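Side-chain contacts in OxyA protein (Actinoplanes teichomyceticus, PDB 5HH3), which probably acts as a heme-dependent cytochrome P450 that cross-links phenolic side chains of a peptide during glycopeptide antibiotic biosynthesis: residues Pro108-Arg113 with Cys156-Ile161; Arg113-Phe118 with Gly350-Glu355. One frame throughout, in Å; residues are numbered along the deposited sequence.

Contact 1: residues Pro108-Arg113 with Cys156-Ile161; sequences PAFAVR and CDFLGI
Phe110 and Phe158 meet because their first torsions send the rings toward each other: CG of Phe158 stands anti to the backbone N (chi1 172°) and swings the ring out from the side of the last turn of helix 142-159, while CG of Phe110 lies anti to its carbonyl carbon (chi1 -59°). The rings form an oblique aromatic pair, centroids 5.1 Å apart and planes at 44°. CZ of Phe158 lies above one face of the Phe110 ring, nearer its perimeter than its centre, and the rings come closest at 3.6 Å, between Phe110 CE2 and Phe158 CE2. The edge of the Phe158 ring meets the main chain, with CZ 3.4 Å from Ala109 O in the ring plane; the weakly positive ring hydrogens probably suit this carbonyl. Ala109 CB adds a looser apolar touch, 4.4 Å from Phe158 CZ. Met211 also packs against Phe158, while Val235 touches Phe110. Just beyond, Gly160 ends the helix in a Schellman motif with positive phi. This ties the turn before helix 112-136 to the C-terminal end of helix 142-159; with the Phe110 side chain about 4 Å from the heme (nearest atoms), the pair is part of the helical wall beside the cofactor.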
ATOM      1  N   PRO B 108       4.218 -26.690 -19.854  1.00 45.15           N
ATOM      2  CA  PRO B 108       4.226 -28.153 -19.972  1.00 46.36           C
ATOM      3  C   PRO B 108       4.052 -28.938 -18.655  1.00 45.89           C
ATOM      4  O   PRO B 108       3.462 -30.024 -18.665  1.00 45.54           O
ATOM      5  CB  PRO B 108       5.595 -28.429 -20.573  1.00 47.73           C
ATOM      6  CG  PRO B 108       5.837 -27.225 -21.432  1.00 48.65           C
ATOM      7  CD  PRO B 108       5.347 -26.098 -20.595  1.00 46.47           C
ATOM      8  N   ALA B 109       4.559 -28.395 -17.546  1.00 44.60           N
ATOM      9  CA  ALA B 109       4.407 -29.041 -16.242  1.00 44.71           C
ATOM     10  C   ALA B 109       2.949 -29.081 -15.762  1.00 43.28           C
ATOM     11  O   ALA B 109       2.610 -29.896 -14.904  1.00 42.52           O
ATOM     12  CB  ALA B 109       5.272 -28.343 -15.205  1.00 44.24           C
ATOM     13  N   PHE B 110       2.101 -28.192 -16.281  1.00 42.19           N
ATOM     14  CA  PHE B 110       0.696 -28.104 -15.843  1.00 42.47           C
ATOM     15  C   PHE B 110      -0.286 -28.640 -16.891  1.00 45.35           C
ATOM     16  O   PHE B 110      -1.492 -28.421 -16.785  1.00 46.45           O
ATOM     17  CB  PHE B 110       0.366 -26.654 -15.463  1.00 40.28           C
ATOM     18  CG  PHE B 110       1.239 -26.102 -14.357  1.00 39.04           C
ATOM     19  CD1 PHE B 110       2.482 -25.544 -14.642  1.00 38.97           C
ATOM     20  CD2 PHE B 110       0.830 -26.167 -13.026  1.00 38.05           C
ATOM     21  CE1 PHE B 110       3.292 -25.037 -13.627  1.00 38.75           C
ATOM     22  CE2 PHE B 110       1.627 -25.656 -12.007  1.00 37.35           C
ATOM     23  CZ  PHE B 110       2.863 -25.087 -12.307  1.00 38.21           C
ATOM     24  N   ALA B 111       0.234 -29.372 -17.872  1.00 50.32           N
ATOM     25  CA  ALA B 111      -0.583 -29.994 -18.930  1.00 55.00           C
ATOM     26  C   ALA B 111      -1.532 -31.097 -18.405  1.00 58.45           C
ATOM     27  O   ALA B 111      -1.344 -31.617 -17.305  1.00 55.81           O
ATOM     28  CB  ALA B 111       0.319 -30.572 -20.009  1.00 55.35           C
ATOM     29  N   VAL B 112      -2.513 -31.450 -19.240  1.00 62.72           N
ATOM     30  CA  VAL B 112      -3.607 -32.360 -18.894  0.50 64.82           C
ATOM     31  C   VAL B 112      -3.073 -33.743 -18.595  1.00 68.63           C
ATOM     32  O   VAL B 112      -3.358 -34.296 -17.533  1.00 72.12           O
ATOM     33  CB  VAL B 112      -4.672 -32.420 -20.024  1.00 65.82           C
ATOM     34  CG1 VAL B 112      -5.588 -33.629 -19.886  1.00 68.00           C
ATOM     35  CG2 VAL B 112      -5.506 -31.138 -20.025  1.00 64.53           C
ATOM     36  N   ARG B 113      -2.293 -34.294 -19.521  1.00 71.17           N
ATOM     37  CA  ARG B 113      -1.694 -35.618 -19.337  1.00 74.01           C
ATOM     38  C   ARG B 113      -0.898 -35.734 -18.040  1.00 69.59           C
ATOM     39  O   ARG B 113      -0.849 -36.796 -17.417  1.00 70.66           O
ATOM     40  CB  ARG B 113      -0.793 -35.989 -20.527  1.00 80.18           C
ATOM     41  CG  ARG B 113      -1.548 -36.243 -21.829  1.00 85.03           C
ATOM     42  CD  ARG B 113      -0.754 -37.130 -22.784  1.00 90.52           C
ATOM     43  NE  ARG B 113      -1.351 -37.161 -24.124  1.00 94.89           N
ATOM     44  CZ  ARG B 113      -0.936 -37.924 -25.140  1.00 99.63           C
ATOM     45  NH1 ARG B 113       0.098 -38.756 -25.002  1.00101.41           N
ATOM     46  NH2 ARG B 113      -1.566 -37.858 -26.314  1.00102.38           N
ATOM     47  N   CYS B 156       4.037 -29.942  -2.761  1.00 39.33           N
ATOM     48  CA  CYS B 156       5.401 -30.473  -2.653  1.00 41.19           C
ATOM     49  C   CYS B 156       5.606 -31.764  -3.455  1.00 41.90           C
ATOM     50  O   CYS B 156       6.639 -31.912  -4.098  1.00 41.98           O
ATOM     51  CB  CYS B 156       5.836 -30.680  -1.195  1.00 42.85           C
ATOM     52  SG  CYS B 156       6.089 -29.126  -0.307  1.00 43.99           S
ATOM     53  N   ASP B 157       4.631 -32.682  -3.427  1.00 42.09           N
ATOM     54  CA  ASP B 157       4.671 -33.900  -4.282  1.00 43.21           C
ATOM     55  C   ASP B 157       4.725 -33.529  -5.769  1.00 42.62           C
ATOM     56  O   ASP B 157       5.514 -34.105  -6.509  1.00 43.14           O
ATOM     57  CB  ASP B 157       3.477 -34.842  -4.037  1.00 43.16           C
ATOM     58  CG  ASP B 157       3.549 -35.571  -2.699  1.00 45.11           C
ATOM     59  OD1 ASP B 157       4.584 -35.515  -1.993  1.00 46.62           O
ATOM     60  OD2 ASP B 157       2.543 -36.224  -2.341  1.00 45.66           O
ATOM     61  N   PHE B 158       3.934 -32.540  -6.184  1.00 40.51           N
ATOM     62  CA  PHE B 158       3.936 -32.083  -7.567  1.00 41.04           C
ATOM     63  C   PHE B 158       5.328 -31.576  -7.974  1.00 41.67           C
ATOM     64  O   PHE B 158       5.800 -31.873  -9.068  1.00 40.75           O
ATOM     65  CB  PHE B 158       2.846 -31.032  -7.774  1.00 40.34           C
ATOM     66  CG  PHE B 158       2.882 -30.351  -9.114  1.00 40.68           C
ATOM     67  CD1 PHE B 158       2.386 -30.985 -10.248  1.00 41.71           C
ATOM     68  CD2 PHE B 158       3.388 -29.062  -9.237  1.00 40.43           C
ATOM     69  CE1 PHE B 158       2.418 -30.351 -11.483  1.00 41.37           C
ATOM     70  CE2 PHE B 158       3.415 -28.421 -10.472  1.00 41.21           C
ATOM     71  CZ  PHE B 158       2.921 -29.068 -11.596  1.00 41.39           C
ATOM     72  N   LEU B 159       5.983 -30.849  -7.072  1.00 42.27           N
ATOM     73  CA  LEU B 159       7.366 -30.426  -7.272  1.00 44.14           C
ATOM     74  C   LEU B 159       8.414 -31.535  -7.164  1.00 46.28           C
ATOM     75  O   LEU B 159       9.551 -31.321  -7.570  1.00 48.45           O
ATOM     76  CB  LEU B 159       7.753 -29.337  -6.283  1.00 43.96           C
ATOM     77  CG  LEU B 159       7.024 -28.015  -6.400  1.00 43.62           C
ATOM     78  CD1 LEU B 159       7.632 -27.098  -5.356  1.00 44.09           C
ATOM     79  CD2 LEU B 159       7.160 -27.412  -7.803  1.00 43.95           C
ATOM     80  N   GLY B 160       8.063 -32.688  -6.607  1.00 45.83           N
ATOM     81  CA  GLY B 160       9.003 -33.768  -6.419  1.00 47.37           C
ATOM     82  C   GLY B 160       9.882 -33.604  -5.187  1.00 48.64           C
ATOM     83  O   GLY B 160      10.963 -34.188  -5.135  1.00 50.09           O
ATOM     84  N   ILE B 161       9.446 -32.826  -4.191  1.00 46.85           N
ATOM     85  CA  ILE B 161      10.209 -32.734  -2.941  1.00 48.56           C
ATOM     86  C   ILE B 161      10.001 -34.078  -2.207  1.00 49.17           C
ATOM     87  O   ILE B 161       8.861 -34.484  -2.032  1.00 47.25           O
ATOM     88  CB  ILE B 161       9.746 -31.562  -2.031  1.00 47.46           C
ATOM     89  CG1 ILE B 161       9.639 -30.216  -2.781  1.00 46.56           C
ATOM     90  CG2 ILE B 161      10.675 -31.415  -0.832  1.00 48.90           C
ATOM     91  CD1 ILE B 161      10.884 -29.816  -3.533  1.00 48.12           C
TER

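Contact 2: residues Arg113-Phe118 with Gly350-Glu355; sequences RRMQKF and GRSLAE. With HEM (protoporphyrin IX containing Fe), chain G.
This is a buried, largely apolar helix-helix contact on the proximal side of the heme, where helix 112-136 runs beside the start of helix 351-368, the helix that follows the cysteine ligand Cys348. The axes of the short segments come within 10.0 Å, with 24° between their directions, and run nearly the same way. Met115 bridges the gap: CG beside the backbone N (chi1 -62°) and a second bend at chi2 fold the chain across to the neighbouring backbone. Met115 SD rests 3.6 Å from Leu353 CA, and Met115 CG lies 3.4 Å from Ser352 OG. The polar partner of that hydroxyl is Phe110 O. Farther along, the Phe118 ring approaches Leu353 obliquely, CE2 lying 3.9 Å from CD1. The other branch of Leu353 reaches the cofactor, with CD2 3.7 Å from CBB of a heme vinyl group, and Ala354 CB packs near the heme methyl CMC. Gly350, the N-cap residue, brings its N within 3.6 Å of HEM CHB. On the more exposed flank, Arg351 NE makes a 3.0 Å salt bridge to Glu355 OE1, one turn on. No hydrogen bond joins the two segments, which implies that van der Waals fit holds them together: Leu353 is wedged between Met115 and Phe118 on one side and a heme vinyl group on the other.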
ATOM      1  N   ARG B 113      -2.293 -34.294 -19.521  1.00 71.17           N
ATOM      2  CA  ARG B 113      -1.694 -35.618 -19.337  1.00 74.01           C
ATOM      3  C   ARG B 113      -0.898 -35.734 -18.040  1.00 69.59           C
ATOM      4  O   ARG B 113      -0.849 -36.796 -17.417  1.00 70.66           O
ATOM      5  CB  ARG B 113      -0.793 -35.989 -20.527  1.00 80.18           C
ATOM      6  CG  ARG B 113      -1.548 -36.243 -21.829  1.00 85.03           C
ATOM      7  CD  ARG B 113      -0.754 -37.130 -22.784  1.00 90.52           C
ATOM      8  NE  ARG B 113      -1.351 -37.161 -24.124  1.00 94.89           N
ATOM      9  CZ  ARG B 113      -0.936 -37.924 -25.140  1.00 99.63           C
ATOM     10  NH1 ARG B 113       0.098 -38.756 -25.002  1.00101.41           N
ATOM     11  NH2 ARG B 113      -1.566 -37.858 -26.314  1.00102.38           N
ATOM     12  N   ARG B 114      -0.267 -34.641 -17.645  1.00 64.75           N
ATOM     13  CA  ARG B 114       0.484 -34.605 -16.396  1.00 62.14           C
ATOM     14  C   ARG B 114      -0.406 -34.729 -15.150  1.00 58.90           C
ATOM     15  O   ARG B 114      -0.049 -35.424 -14.190  1.00 56.60           O
ATOM     16  CB  ARG B 114       1.344 -33.351 -16.371  1.00 61.79           C
ATOM     17  CG  ARG B 114       2.512 -33.465 -17.358  1.00 64.06           C
ATOM     18  CD  ARG B 114       3.743 -33.951 -16.623  1.00 64.93           C
ATOM     19  NE  ARG B 114       3.988 -32.964 -15.582  1.00 65.93           N
ATOM     20  CZ  ARG B 114       4.620 -33.155 -14.431  1.00 65.80           C
ATOM     21  NH1 ARG B 114       5.173 -34.340 -14.119  1.00 64.89           N
ATOM     22  NH2 ARG B 114       4.718 -32.107 -13.594  1.00 62.79           N
ATOM     23  N   MET B 115      -1.570 -34.083 -15.186  1.00 55.29           N
ATOM     24  CA  MET B 115      -2.530 -34.171 -14.084  1.00 54.49           C
ATOM     25  C   MET B 115      -3.192 -35.546 -13.943  1.00 56.56           C
ATOM     26  O   MET B 115      -3.404 -36.007 -12.820  1.00 55.48           O
ATOM     27  CB  MET B 115      -3.553 -33.038 -14.186  1.00 52.70           C
ATOM     28  CG  MET B 115      -2.906 -31.663 -14.086  1.00 51.10           C
ATOM     29  SD  MET B 115      -2.037 -31.404 -12.521  1.00 50.12           S
ATOM     30  CE  MET B 115      -0.334 -31.844 -12.810  1.00 55.24           C
ATOM     31  N   GLN B 116      -3.459 -36.219 -15.062  1.00 58.73           N
ATOM     32  CA  GLN B 116      -3.925 -37.614 -15.043  1.00 60.92           C
ATOM     33  C   GLN B 116      -2.952 -38.552 -14.318  1.00 61.34           C
ATOM     34  O   GLN B 116      -3.368 -39.425 -13.568  1.00 60.34           O
ATOM     35  CB  GLN B 116      -4.108 -38.137 -16.466  1.00 64.53           C
ATOM     36  CG  GLN B 116      -5.264 -37.513 -17.239  1.00 66.55           C
ATOM     37  CD  GLN B 116      -5.169 -37.753 -18.749  1.00 69.59           C
ATOM     38  OE1 GLN B 116      -4.360 -38.552 -19.223  1.00 70.61           O
ATOM     39  NE2 GLN B 116      -5.992 -37.038 -19.507  1.00 72.16           N
ATOM     40  N   LYS B 117      -1.660 -38.377 -14.571  1.00 60.92           N
ATOM     41  CA  LYS B 117      -0.622 -39.172 -13.908  1.00 61.06           C
ATOM     42  C   LYS B 117      -0.493 -38.913 -12.408  1.00 56.88           C
ATOM     43  O   LYS B 117      -0.157 -39.816 -11.656  1.00 56.69           O
ATOM     44  CB  LYS B 117       0.730 -38.951 -14.582  1.00 64.43           C
ATOM     45  CG  LYS B 117       0.817 -39.655 -15.920  1.00 68.92           C
ATOM     46  CD  LYS B 117       2.125 -39.381 -16.630  1.00 72.03           C
ATOM     47  CE  LYS B 117       2.146 -40.087 -17.980  1.00 77.09           C
ATOM     48  NZ  LYS B 117       1.065 -39.599 -18.891  1.00 78.44           N
ATOM     49  N   PHE B 118      -0.739 -37.675 -11.989  1.00 52.69           N
ATOM     50  CA  PHE B 118      -0.616 -37.279 -10.595  1.00 50.05           C
ATOM     51  C   PHE B 118      -1.833 -37.711  -9.747  1.00 48.54           C
ATOM     52  O   PHE B 118      -1.735 -37.784  -8.532  1.00 47.76           O
ATOM     53  CB  PHE B 118      -0.409 -35.758 -10.551  1.00 49.47           C
ATOM     54  CG  PHE B 118       0.083 -35.221  -9.230  1.00 49.50           C
ATOM     55  CD1 PHE B 118       1.205 -35.760  -8.608  1.00 51.12           C
ATOM     56  CD2 PHE B 118      -0.540 -34.118  -8.648  1.00 49.15           C
ATOM     57  CE1 PHE B 118       1.661 -35.250  -7.409  1.00 50.96           C
ATOM     58  CE2 PHE B 118      -0.084 -33.604  -7.440  1.00 49.74           C
ATOM     59  CZ  PHE B 118       1.014 -34.177  -6.824  1.00 50.12           C
ATOM     60  N   GLY B 350      -1.968 -22.588 -12.679  1.00 30.62           N
ATOM     61  CA  GLY B 350      -2.164 -23.778 -11.866  1.00 31.49           C
ATOM     62  C   GLY B 350      -3.585 -24.301 -11.799  1.00 32.14           C
ATOM     63  O   GLY B 350      -3.878 -25.119 -10.917  1.00 31.68           O
ATOM     64  N   ARG B 351      -4.458 -23.869 -12.718  1.00 31.14           N
ATOM     65  CA  ARG B 351      -5.881 -24.201 -12.630  1.00 32.23           C
ATOM     66  C   ARG B 351      -6.074 -25.714 -12.596  1.00 33.49           C
ATOM     67  O   ARG B 351      -6.800 -26.229 -11.747  1.00 32.32           O
ATOM     68  CB  ARG B 351      -6.697 -23.591 -13.784  1.00 32.38           C
ATOM     69  CG  ARG B 351      -8.147 -24.082 -13.864  1.00 33.35           C
ATOM     70  CD  ARG B 351      -8.977 -23.272 -14.851  1.00 34.24           C
ATOM     71  NE  ARG B 351     -10.381 -23.657 -14.790  1.00 34.79           N
ATOM     72  CZ  ARG B 351     -11.403 -22.979 -15.312  1.00 35.01           C
ATOM     73  NH1 ARG B 351     -11.226 -21.828 -15.951  1.00 35.87           N
ATOM     74  NH2 ARG B 351     -12.628 -23.445 -15.165  1.00 36.34           N
ATOM     75  N   SER B 352      -5.406 -26.416 -13.498  1.00 34.69           N
ATOM     76  CA  SER B 352      -5.622 -27.842 -13.653  1.00 36.30           C
ATOM     77  C   SER B 352      -5.118 -28.648 -12.424  1.00 36.05           C
ATOM     78  O   SER B 352      -5.731 -29.643 -12.049  1.00 36.46           O
ATOM     79  CB  SER B 352      -5.019 -28.342 -14.971  1.00 38.87           C
ATOM     80  OG  SER B 352      -3.607 -28.443 -14.864  1.00 42.33           O
ATOM     81  N   LEU B 353      -4.022 -28.214 -11.813  1.00 34.78           N
ATOM     82  CA  LEU B 353      -3.561 -28.762 -10.540  1.00 35.81           C
ATOM     83  C   LEU B 353      -4.556 -28.470  -9.397  1.00 34.44           C
ATOM     84  O   LEU B 353      -4.924 -29.383  -8.651  1.00 34.94           O
ATOM     85  CB  LEU B 353      -2.165 -28.227 -10.182  1.00 36.18           C
ATOM     86  CG  LEU B 353      -1.554 -28.655  -8.845  1.00 37.99           C
ATOM     87  CD1 LEU B 353      -1.489 -30.167  -8.727  1.00 40.02           C
ATOM     88  CD2 LEU B 353      -0.153 -28.089  -8.680  1.00 39.18           C
ATOM     89  N   ALA B 354      -4.965 -27.215  -9.257  1.00 32.16           N
ATOM     90  CA  ALA B 354      -5.932 -26.844  -8.234  1.00 32.81           C
ATOM     91  C   ALA B 354      -7.212 -27.682  -8.362  1.00 33.63           C
ATOM     92  O   ALA B 354      -7.639 -28.284  -7.386  1.00 33.20           O
ATOM     93  CB  ALA B 354      -6.254 -25.369  -8.290  1.00 32.03           C
ATOM     94  N   GLU B 355      -7.764 -27.784  -9.573  1.00 34.48           N
ATOM     95  CA  GLU B 355      -9.000 -28.538  -9.786  1.00 35.84           C
ATOM     96  C   GLU B 355      -8.871 -30.015  -9.489  1.00 36.19           C
ATOM     97  O   GLU B 355      -9.818 -30.607  -8.976  1.00 37.42           O
ATOM     98  CB  GLU B 355      -9.550 -28.345 -11.198  1.00 37.79           C
ATOM     99  CG  GLU B 355     -10.125 -26.949 -11.410  1.00 38.79           C
ATOM    100  CD  GLU B 355     -10.674 -26.725 -12.809  1.00 41.48           C
ATOM    101  OE1 GLU B 355     -11.493 -25.805 -12.992  1.00 43.91           O
ATOM    102  OE2 GLU B 355     -10.272 -27.436 -13.746  1.00 45.25           O
TER
HETATM  103  CHA HEM G 401      -2.860 -16.578 -11.717  1.00 28.02           C
HETATM  104  CHB HEM G 401      -0.483 -20.517 -10.181  1.00 30.51           C
HETATM  105  CHC HEM G 401      -4.419 -21.877  -7.664  1.00 30.69           C
HETATM  106  CHD HEM G 401      -6.777 -17.992  -9.273  1.00 28.31           C
HETATM  107  C1A HEM G 401      -1.881 -17.514 -11.486  1.00 30.41           C
HETATM  108  C2A HEM G 401      -0.541 -17.398 -11.950  1.00 30.00           C
HETATM  109  C3A HEM G 401       0.125 -18.509 -11.530  1.00 30.86           C
HETATM  110  C4A HEM G 401      -0.794 -19.315 -10.799  1.00 31.46           C
HETATM  111  CMA HEM G 401       1.579 -18.827 -11.767  1.00 31.68           C
HETATM  112  CAA HEM G 401       0.021 -16.255 -12.773  1.00 28.43           C
HETATM  113  CBA HEM G 401      -0.203 -16.560 -14.253  1.00 27.63           C
HETATM  114  CGA HEM G 401       0.286 -15.475 -15.199  1.00 28.21           C
HETATM  115  O1A HEM G 401       0.433 -14.283 -14.834  1.00 26.09           O
HETATM  116  O2A HEM G 401       0.540 -15.772 -16.397  1.00 27.86           O
HETATM  117  C1B HEM G 401      -1.346 -21.245  -9.338  1.00 31.57           C
HETATM  118  C2B HEM G 401      -0.988 -22.461  -8.663  1.00 32.86           C
HETATM  119  C3B HEM G 401      -2.093 -22.860  -7.943  1.00 33.45           C
HETATM  120  C4B HEM G 401      -3.136 -21.833  -8.214  1.00 31.80           C
HETATM  121  CMB HEM G 401       0.345 -23.177  -8.732  1.00 32.75           C
HETATM  122  CAB HEM G 401      -2.332 -24.055  -7.093  1.00 35.33           C
HETATM  123  CBB HEM G 401      -1.529 -25.112  -6.941  1.00 39.36           C
HETATM  124  C1C HEM G 401      -5.428 -20.941  -7.852  1.00 30.37           C
HETATM  125  C2C HEM G 401      -6.716 -20.995  -7.277  1.00 29.88           C
HETATM  126  C3C HEM G 401      -7.402 -19.863  -7.736  1.00 31.49           C
HETATM  127  C4C HEM G 401      -6.498 -19.151  -8.600  1.00 30.10           C
HETATM  128  CMC HEM G 401      -7.230 -22.065  -6.332  1.00 30.30           C
HETATM  129  CAC HEM G 401      -8.793 -19.414  -7.468  1.00 33.21           C
HETATM  130  CBC HEM G 401      -9.715 -20.059  -6.758  1.00 38.31           C
HETATM  131  C1D HEM G 401      -5.850 -17.316 -10.064  1.00 28.56           C
HETATM  132  C2D HEM G 401      -6.212 -16.038 -10.713  1.00 29.49           C
HETATM  133  C3D HEM G 401      -5.128 -15.637 -11.393  1.00 28.43           C
HETATM  134  C4D HEM G 401      -4.113 -16.683 -11.147  1.00 27.50           C
HETATM  135  CMD HEM G 401      -7.510 -15.263 -10.659  1.00 28.15           C
HETATM  136  CAD HEM G 401      -5.029 -14.364 -12.223  1.00 26.89           C
HETATM  137  CBD HEM G 401      -4.664 -13.105 -11.421  1.00 26.24           C
HETATM  138  CGD HEM G 401      -4.593 -11.873 -12.338  1.00 26.34           C
HETATM  139  O1D HEM G 401      -4.273 -10.747 -11.914  1.00 25.33           O
HETATM  140  O2D HEM G 401      -4.856 -11.910 -13.547  1.00 25.65           O
HETATM  141  NA  HEM G 401      -2.027 -18.701 -10.795  1.00 30.75           N
HETATM  142  NB  HEM G 401      -2.619 -20.944  -9.060  1.00 31.09           N
HETATM  143  NC  HEM G 401      -5.332 -19.854  -8.673  1.00 29.88           N
HETATM  144  ND  HEM G 401      -4.592 -17.685 -10.380  1.00 28.17           N
HETATM  145 FE   HEM G 401      -3.649 -19.248  -9.760  1.00 28.35          FE
HETATM  146  O   HOH W   1      -2.807 -18.101  -8.211  1.00 34.09           O

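Both contacts are buried, their centres about 7 Å apart, and both use helix 112-136: contact 1 involves the turn leading into it, contact 2 its first turns. Contact 1 joins this region to helix 142-159 through an aromatic pair and a carbonyl at a ring edge; contact 2 joins it to helix 351-368 through a thioether and aliphatic groups close to the heme. They interlock directly. Phe158 CE1 of contact 1 packs 3.4 Å from Met115 CE of contact 2, and Phe110 O is 2.9 Å from Ser352 OG, a probable hydrogen bond tying two mainly apolar interfaces. The charged Arg351-Glu355 pair lies on the partly exposed side of helix 351-368, away from the apolar interface.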